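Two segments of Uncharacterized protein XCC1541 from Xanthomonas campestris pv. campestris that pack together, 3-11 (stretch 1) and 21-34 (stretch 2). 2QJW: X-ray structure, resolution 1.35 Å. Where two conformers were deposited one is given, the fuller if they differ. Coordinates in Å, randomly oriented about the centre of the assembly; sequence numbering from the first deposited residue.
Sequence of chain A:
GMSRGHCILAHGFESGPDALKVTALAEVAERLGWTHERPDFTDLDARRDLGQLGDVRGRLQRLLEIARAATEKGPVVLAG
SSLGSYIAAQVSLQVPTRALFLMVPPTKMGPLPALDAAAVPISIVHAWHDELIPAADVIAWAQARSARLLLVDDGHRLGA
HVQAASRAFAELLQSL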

ATOM      1  N   SER A   3      22.007  18.707  -4.965  1.00 18.39           N
ATOM      2  CA  SER A   3      21.089  17.931  -4.120  1.00 18.24           C
ATOM      3  C   SER A   3      20.028  17.241  -4.925  1.00 17.08           C
ATOM      4  O   SER A   3      19.461  17.829  -5.834  1.00 16.94           O
ATOM      5  CB  SER A   3      20.398  18.855  -3.137  1.00 15.97           C
ATOM      6  OG  SER A   3      19.348  18.143  -2.435  1.00 16.14           O
ATOM      7  N   ARG A   4      19.731  16.021  -4.541  1.00 14.73           N
ATOM      8  CA  ARG A   4      18.680  15.251  -5.201  1.00 13.97           C
ATOM      9  C   ARG A   4      17.314  15.957  -5.090  1.00 17.47           C
ATOM     10  O   ARG A   4      16.427  15.724  -5.905  1.00 17.65           O
ATOM     11  CB  ARG A   4      18.576  13.878  -4.607  1.00 15.64           C
ATOM     12  CG  ARG A   4      18.194  13.772  -3.152  1.00 14.75           C
ATOM     13  CD  ARG A   4      18.490  12.414  -2.600  1.00 17.41           C
ATOM     14  NE  ARG A   4      19.924  12.356  -2.203  1.00 17.11           N
ATOM     15  CZ  ARG A   4      20.589  11.251  -1.930  1.00 16.12           C
ATOM     16  NH1 ARG A   4      20.004  10.083  -1.992  1.00 16.62           N
ATOM     17  NH2 ARG A   4      21.880  11.350  -1.513  1.00 16.38           N
ATOM     18  N   GLY A   5      17.119  16.731  -4.042  1.00 17.14           N
ATOM     19  CA  GLY A   5      15.897  17.547  -3.964  1.00 15.33           C
ATOM     20  C   GLY A   5      15.445  17.840  -2.582  1.00 14.01           C
ATOM     21  O   GLY A   5      16.105  17.462  -1.634  1.00 12.34           O
ATOM     22  N   HIS A   6      14.287  18.502  -2.530  1.00 13.54           N
ATOM     23  CA  HIS A   6      13.713  19.049  -1.312  1.00 12.57           C
ATOM     24  C   HIS A   6      12.275  18.591  -1.101  1.00 12.90           C
ATOM     25  O   HIS A   6      11.484  18.597  -2.041  1.00 14.28           O
ATOM     26  CB  HIS A   6      13.675  20.542  -1.475  1.00 12.55           C
ATOM     27  CG  HIS A   6      13.302  21.310  -0.252  1.00 10.09           C
ATOM     28  ND1 HIS A   6      14.075  21.304   0.887  1.00 12.19           N
ATOM     29  CD2 HIS A   6      12.250  22.137  -0.005  1.00 11.68           C
ATOM     30  CE1 HIS A   6      13.527  22.118   1.768  1.00 15.18           C
ATOM     31  NE2 HIS A   6      12.422  22.634   1.252  1.00 11.38           N
ATOM     32  N   CYS A   7      11.963  18.223   0.140  1.00 11.96           N
ATOM     33  CA  CYS A   7      10.590  17.827   0.527  1.00 11.26           C
ATOM     34  C   CYS A   7       9.936  18.905   1.383  1.00 11.15           C
ATOM     35  O   CYS A   7      10.555  19.420   2.307  1.00 11.77           O
ATOM     36  CB  CYS A   7      10.610  16.550   1.327  1.00 11.66           C
ATOM     37  SG  CYS A   7      11.197  15.122   0.460  1.00 12.24           S
ATOM     38  N   ILE A   8       8.725  19.306   0.999  1.00 10.18           N
ATOM     39  CA  ILE A   8       7.930  20.249   1.808  1.00 11.11           C
ATOM     40  C   ILE A   8       6.807  19.443   2.398  1.00 11.45           C
ATOM     41  O   ILE A   8       6.049  18.841   1.668  1.00 10.42           O
ATOM     42  CB  ILE A   8       7.431  21.433   1.018  1.00 10.20           C
ATOM     43  CG1 ILE A   8       8.577  22.189   0.334  1.00 12.74           C
ATOM     44  CG2 ILE A   8       6.610  22.346   2.000  1.00 10.18           C
ATOM     45  CD1 ILE A   8       8.241  23.182  -0.692  1.00 13.95           C
ATOM     46  N   LEU A   9       6.738  19.358   3.732  1.00 11.45           N
ATOM     47  CA  LEU A   9       5.837  18.470   4.483  1.00 10.33           C
ATOM     48  C   LEU A   9       4.810  19.330   5.203  1.00 12.30           C
ATOM     49  O   LEU A   9       5.192  20.099   6.096  1.00 11.03           O
ATOM     50  CB  LEU A   9       6.651  17.680   5.491  1.00 10.18           C
ATOM     51  CG  LEU A   9       7.918  17.069   4.873  1.00 13.11           C
ATOM     52  CD1 LEU A   9       8.768  16.538   5.978  1.00 17.94           C
ATOM     53  CD2 LEU A   9       7.572  16.008   3.799  1.00 11.00           C
ATOM     54  N   ALA A  10       3.527  19.254   4.821  1.00  9.45           N
ATOM     55  CA  ALA A  10       2.477  20.146   5.340  1.00  9.11           C
ATOM     56  C   ALA A  10       1.562  19.481   6.342  1.00 12.29           C
ATOM     57  O   ALA A  10       0.852  18.529   6.013  1.00 10.55           O
ATOM     58  CB  ALA A  10       1.655  20.626   4.174  1.00  9.07           C
ATOM     59  N   HIS A  11       1.602  20.006   7.547  1.00 10.51           N
ATOM     60  CA  HIS A  11       0.778  19.504   8.637  1.00 11.01           C
ATOM     61  C   HIS A  11      -0.708  19.745   8.462  1.00 11.51           C
ATOM     62  O   HIS A  11      -1.125  20.606   7.709  1.00 11.91           O
ATOM     63  CB  HIS A  11       1.288  20.076   9.966  1.00 11.39           C
ATOM     64  CG  HIS A  11       0.943  21.524  10.230  1.00 11.78           C
ATOM     65  ND1 HIS A  11      -0.341  21.972  10.535  1.00 12.94           N
ATOM     66  CD2 HIS A  11       1.721  22.625  10.194  1.00 13.19           C
ATOM     67  CE1 HIS A  11      -0.306  23.290  10.702  1.00 12.61           C
ATOM     68  NE2 HIS A  11       0.925  23.712  10.484  1.00 13.86           N
ATOM     69  N   LYS A  21       3.175  12.914  12.535  1.00 17.64           N
ATOM     70  CA  LYS A  21       3.330  12.330  11.193  1.00 17.32           C
ATOM     71  C   LYS A  21       4.278  13.150  10.300  1.00 15.51           C
ATOM     72  O   LYS A  21       5.098  12.556   9.617  1.00 16.03           O
ATOM     73  CB  LYS A  21       1.993  12.053  10.496  1.00 22.36           C
ATOM     74  CG  LYS A  21       1.209  10.977  11.235  1.00 21.62           C
ATOM     75  CD  LYS A  21       0.044  10.429  10.476  1.00 26.75           C
ATOM     76  CE  LYS A  21      -0.997  11.488  10.233  1.00 24.34           C
ATOM     77  NZ  LYS A  21      -1.645  12.043  11.424  1.00 24.32           N
ATOM     78  N   VAL A  22       4.185  14.482  10.308  1.00 18.02           N
ATOM     79  CA  VAL A  22       5.124  15.282   9.510  1.00 17.34           C
ATOM     80  C   VAL A  22       6.547  15.176  10.042  1.00 16.46           C
ATOM     81  O   VAL A  22       7.471  15.178   9.250  1.00 15.94           O
ATOM     82  CB  VAL A  22       4.723  16.769   9.313  1.00 20.08           C
ATOM     83  CG1 VAL A  22       3.506  16.838   8.337  1.00 23.65           C
ATOM     84  CG2 VAL A  22       4.498  17.475  10.661  1.00 20.17           C
ATOM     85  N   THR A  23       6.736  15.040  11.366  1.00 15.44           N
ATOM     86  CA  THR A  23       8.018  14.875  11.931  1.00 15.26           C
ATOM     87  C   THR A  23       8.600  13.546  11.449  1.00 15.30           C
ATOM     88  O   THR A  23       9.762  13.453  11.077  1.00 14.84           O
ATOM     89  CB  THR A  23       7.902  14.940  13.474  1.00 21.60           C
ATOM     90  OG1 THR A  23       7.443  16.259  13.813  1.00 21.80           O
ATOM     91  CG2 THR A  23       9.219  14.652  14.082  1.00 19.70           C
ATOM     92  N   ALA A  24       7.797  12.516  11.425  1.00 13.20           N
ATOM     93  CA  ALA A  24       8.230  11.217  10.916  1.00 14.69           C
ATOM     94  C   ALA A  24       8.628  11.301   9.459  1.00 13.70           C
ATOM     95  O   ALA A  24       9.626  10.710   9.054  1.00 14.01           O
ATOM     96  CB  ALA A  24       7.121  10.182  11.086  1.00 14.50           C
ATOM     97  N   LEU A  25       7.869  12.029   8.664  1.00 11.70           N
ATOM     98  CA  LEU A  25       8.208  12.161   7.259  1.00 11.22           C
ATOM     99  C   LEU A  25       9.506  12.962   7.090  1.00 12.82           C
ATOM    100  O   LEU A  25      10.273  12.670   6.176  1.00 12.34           O
ATOM    101  CB  LEU A  25       7.108  12.805   6.438  1.00 14.43           C
ATOM    102  CG  LEU A  25       5.777  12.072   6.336  1.00 14.57           C
ATOM    103  CD1 LEU A  25       4.939  12.745   5.203  1.00 16.09           C
ATOM    104  CD2 LEU A  25       5.941  10.569   6.122  1.00 14.16           C
ATOM    105  N   ALA A  26       9.751  13.948   7.924  1.00 10.37           N
ATOM    106  CA  ALA A  26      11.019  14.700   7.895  1.00 11.34           C
ATOM    107  C   ALA A  26      12.196  13.771   8.212  1.00 12.95           C
ATOM    108  O   ALA A  26      13.271  13.905   7.618  1.00 12.99           O
ATOM    109  CB  ALA A  26      10.979  15.851   8.841  1.00 12.58           C
ATOM    110  N   GLU A  27      12.026  12.863   9.135  1.00 12.70           N
ATOM    111  CA  GLU A  27      13.079  11.907   9.452  1.00 15.70           C
ATOM    112  C   GLU A  27      13.320  11.014   8.237  1.00 16.04           C
ATOM    113  O   GLU A  27      14.460  10.689   7.938  1.00 15.38           O
ATOM    114  CB  GLU A  27      12.697  11.109  10.698  1.00 17.55           C
ATOM    115  CG  GLU A  27      13.696  10.005  11.043  1.00 21.11           C
ATOM    116  N   VAL A  28      12.287  10.635   7.482  1.00 13.33           N
ATOM    117  CA  VAL A  28      12.498   9.826   6.283  1.00 11.66           C
ATOM    118  C   VAL A  28      13.256  10.623   5.278  1.00 12.00           C
ATOM    119  O   VAL A  28      14.243  10.122   4.699  1.00 11.74           O
ATOM    120  CB  VAL A  28      11.149   9.368   5.692  1.00 12.08           C
ATOM    121  CG1 VAL A  28      11.304   8.761   4.349  1.00 12.67           C
ATOM    122  CG2 VAL A  28      10.510   8.339   6.605  1.00 13.26           C
ATOM    123  N   ALA A  29      12.847  11.856   5.009  1.00  9.77           N
ATOM    124  CA  ALA A  29      13.547  12.712   4.063  1.00 10.70           C
ATOM    125  C   ALA A  29      15.022  12.796   4.502  1.00 12.70           C
ATOM    126  O   ALA A  29      15.913  12.597   3.673  1.00 13.10           O
ATOM    127  CB  ALA A  29      12.931  14.067   3.973  1.00 11.83           C
ATOM    128  N   GLU A  30      15.261  13.075   5.785  1.00 13.42           N
ATOM    129  CA  GLU A  30      16.657  13.149   6.283  1.00 14.42           C
ATOM    130  C   GLU A  30      17.458  11.919   5.993  1.00 15.79           C
ATOM    131  O   GLU A  30      18.569  12.010   5.459  1.00 15.64           O
ATOM    132  CB  GLU A  30      16.595  13.399   7.787  1.00 14.30           C
ATOM    133  CG  GLU A  30      17.962  13.636   8.461  1.00 15.08           C
ATOM    134  CD  GLU A  30      18.639  14.926   8.044  1.00 21.83           C
ATOM    135  OE1 GLU A  30      18.022  15.942   7.649  1.00 18.10           O
ATOM    136  OE2 GLU A  30      19.887  14.971   8.134  1.00 25.29           O
ATOM    137  N   ARG A  31      16.926  10.757   6.309  1.00 13.66           N
ATOM    138  CA  ARG A  31      17.633   9.490   6.177  1.00 15.64           C
ATOM    139  C   ARG A  31      17.861   9.091   4.732  1.00 15.94           C
ATOM    140  O   ARG A  31      18.775   8.285   4.437  1.00 17.66           O
ATOM    141  CB  ARG A  31      16.915   8.380   6.930  1.00 17.18           C
ATOM    142  CG  ARG A  31      17.006   8.574   8.412  1.00 22.65           C
ATOM    143  CD  ARG A  31      16.156   7.566   9.161  1.00 34.07           C
ATOM    144  N   LEU A  32      17.032   9.610   3.825  0.50 15.42           N
ATOM    145  CA  LEU A  32      17.130   9.349   2.387  0.50 15.02           C
ATOM    146  C   LEU A  32      17.910  10.439   1.609  0.50 15.67           C
ATOM    147  O   LEU A  32      17.993  10.417   0.388  0.50 15.88           O
ATOM    148  CB  LEU A  32      15.722   9.102   1.797  0.50 15.52           C
ATOM    149  CG  LEU A  32      15.239   7.638   1.910  0.50 18.28           C
ATOM    150  CD1 LEU A  32      15.111   7.125   3.339  0.50 15.17           C
ATOM    151  CD2 LEU A  32      13.918   7.457   1.212  0.50 15.12           C
ATOM    152  N   GLY A  33      18.457  11.411   2.317  1.00 13.88           N
ATOM    153  CA  GLY A  33      19.287  12.427   1.693  1.00 15.25           C
ATOM    154  C   GLY A  33      18.628  13.583   1.000  1.00 15.01           C
ATOM    155  O   GLY A  33      19.269  14.329   0.279  1.00 16.08           O
ATOM    156  N   TRP A  34      17.328  13.765   1.254  1.00 13.16           N
ATOM    157  CA  TRP A  34      16.602  14.879   0.763  1.00 12.50           C
ATOM    158  C   TRP A  34      16.643  15.999   1.807  1.00 12.12           C
ATOM    159  O   TRP A  34      16.666  15.702   3.027  1.00 14.97           O
ATOM    160  CB  TRP A  34      15.115  14.490   0.523  1.00 13.12           C
ATOM    161  CG  TRP A  34      14.965  13.610  -0.698  1.00 11.54           C
ATOM    162  CD1 TRP A  34      15.420  12.328  -0.833  1.00 16.74           C
ATOM    163  CD2 TRP A  34      14.347  13.952  -1.916  1.00 13.30           C
ATOM    164  NE1 TRP A  34      15.140  11.877  -2.081  1.00 16.40           N
ATOM    165  CE2 TRP A  34      14.494  12.848  -2.776  1.00 15.39           C
ATOM    166  CE3 TRP A  34      13.737  15.105  -2.391  1.00 13.49           C
ATOM    167  CZ2 TRP A  34      14.040  12.878  -4.078  1.00 17.80           C
ATOM    168  CZ3 TRP A  34      13.259  15.118  -3.701  1.00 19.77           C
ATOM    169  CH2 TRP A  34      13.428  14.010  -4.510  1.00 20.06           C
TER
HETATM  170  O   HOH W   1      17.084   9.012  -2.085  1.00 34.79           O

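The most unusual feature is at one end of the contact, where the aliphatic part of Arg4 covers the face of Trp34 and its guanidinium comes close to the carbonyls of Leu32 and Gly33, yet makes no hydrogen bond to stretch 2. Arg4 CG sits 3.7 Å from the centroid of the five-membered ring of Trp34, 8° off the ring normal, in a CH-pi contact over the face. Arg4 CD is 3.4 Å from Trp34 NE1. The guanidinium comes close to two backbone oxygens, with Arg4 NE 3.2 Å from Gly33 O and Arg4 NH1 3.1 Å from Leu32 O. Both angles are poor for hydrogen bonding, because both oxygens lie well out of the guanidinium plane, where its N-H bonds do not point. Water 1 links the two sides instead. Water 1 O accepts a hydrogen bond from Arg4 NH1 at 3.1 Å and a weak one from Trp34 NE1 at 3.5 Å.

Two glycines allow this close packing. Gly5 C lies 3.2 Å from Trp34 CE3, and a CB on Gly5 would clash with Trp34 CZ3. Gly33 follows the helix in a Schellman motif with positive phi, and a CB there would run into Arg4 CZ. The backbone angles of each position also call for glycine by themselves. Gly5 N is held by a hydrogen bond to Ser3 OG, 3.1 Å away.

Trp34 is buried and has the largest area covered by the other stretch. Its CA-to-CB bond points sideways, but the ring end comes nearer to stretch 1. The indole thus offers a broad surface to Arg4 and Gly5. Cys7 SG approaches the same ring obliquely, 3.8 Å from Trp34 CE3. Cys7 SG also meets Ala29 CB at 4.1 Å.

Further along, strand 6-10 and helix 21-31 run nearly antiparallel, at 168°, with their axes 8.5 Å apart at closest approach. Cys7 and Leu9 point toward the helix, while His6 and Ala10 point away, as strand alternation requires. Leu9 is the main apolar plug. Leu9 CD1 reaches the helix backbone, 3.4 Å from Ala26 N, and packs 3.7 Å from Ala26 CB and 4.1 Å from Leu25 CB. The short Ala26 side chain suits this close approach. Ala26 N is already bonded to Val22 O within the helix, so the leucine methyl leaves no donor unpaired there.

Val22 completes the apolar contact. Val22 CG1 lies 4.3 Å from Leu9 CB and 3.8 Å from Ala10 C. No hydrogen bond crosses directly between the stretches, which together bury 604 Å².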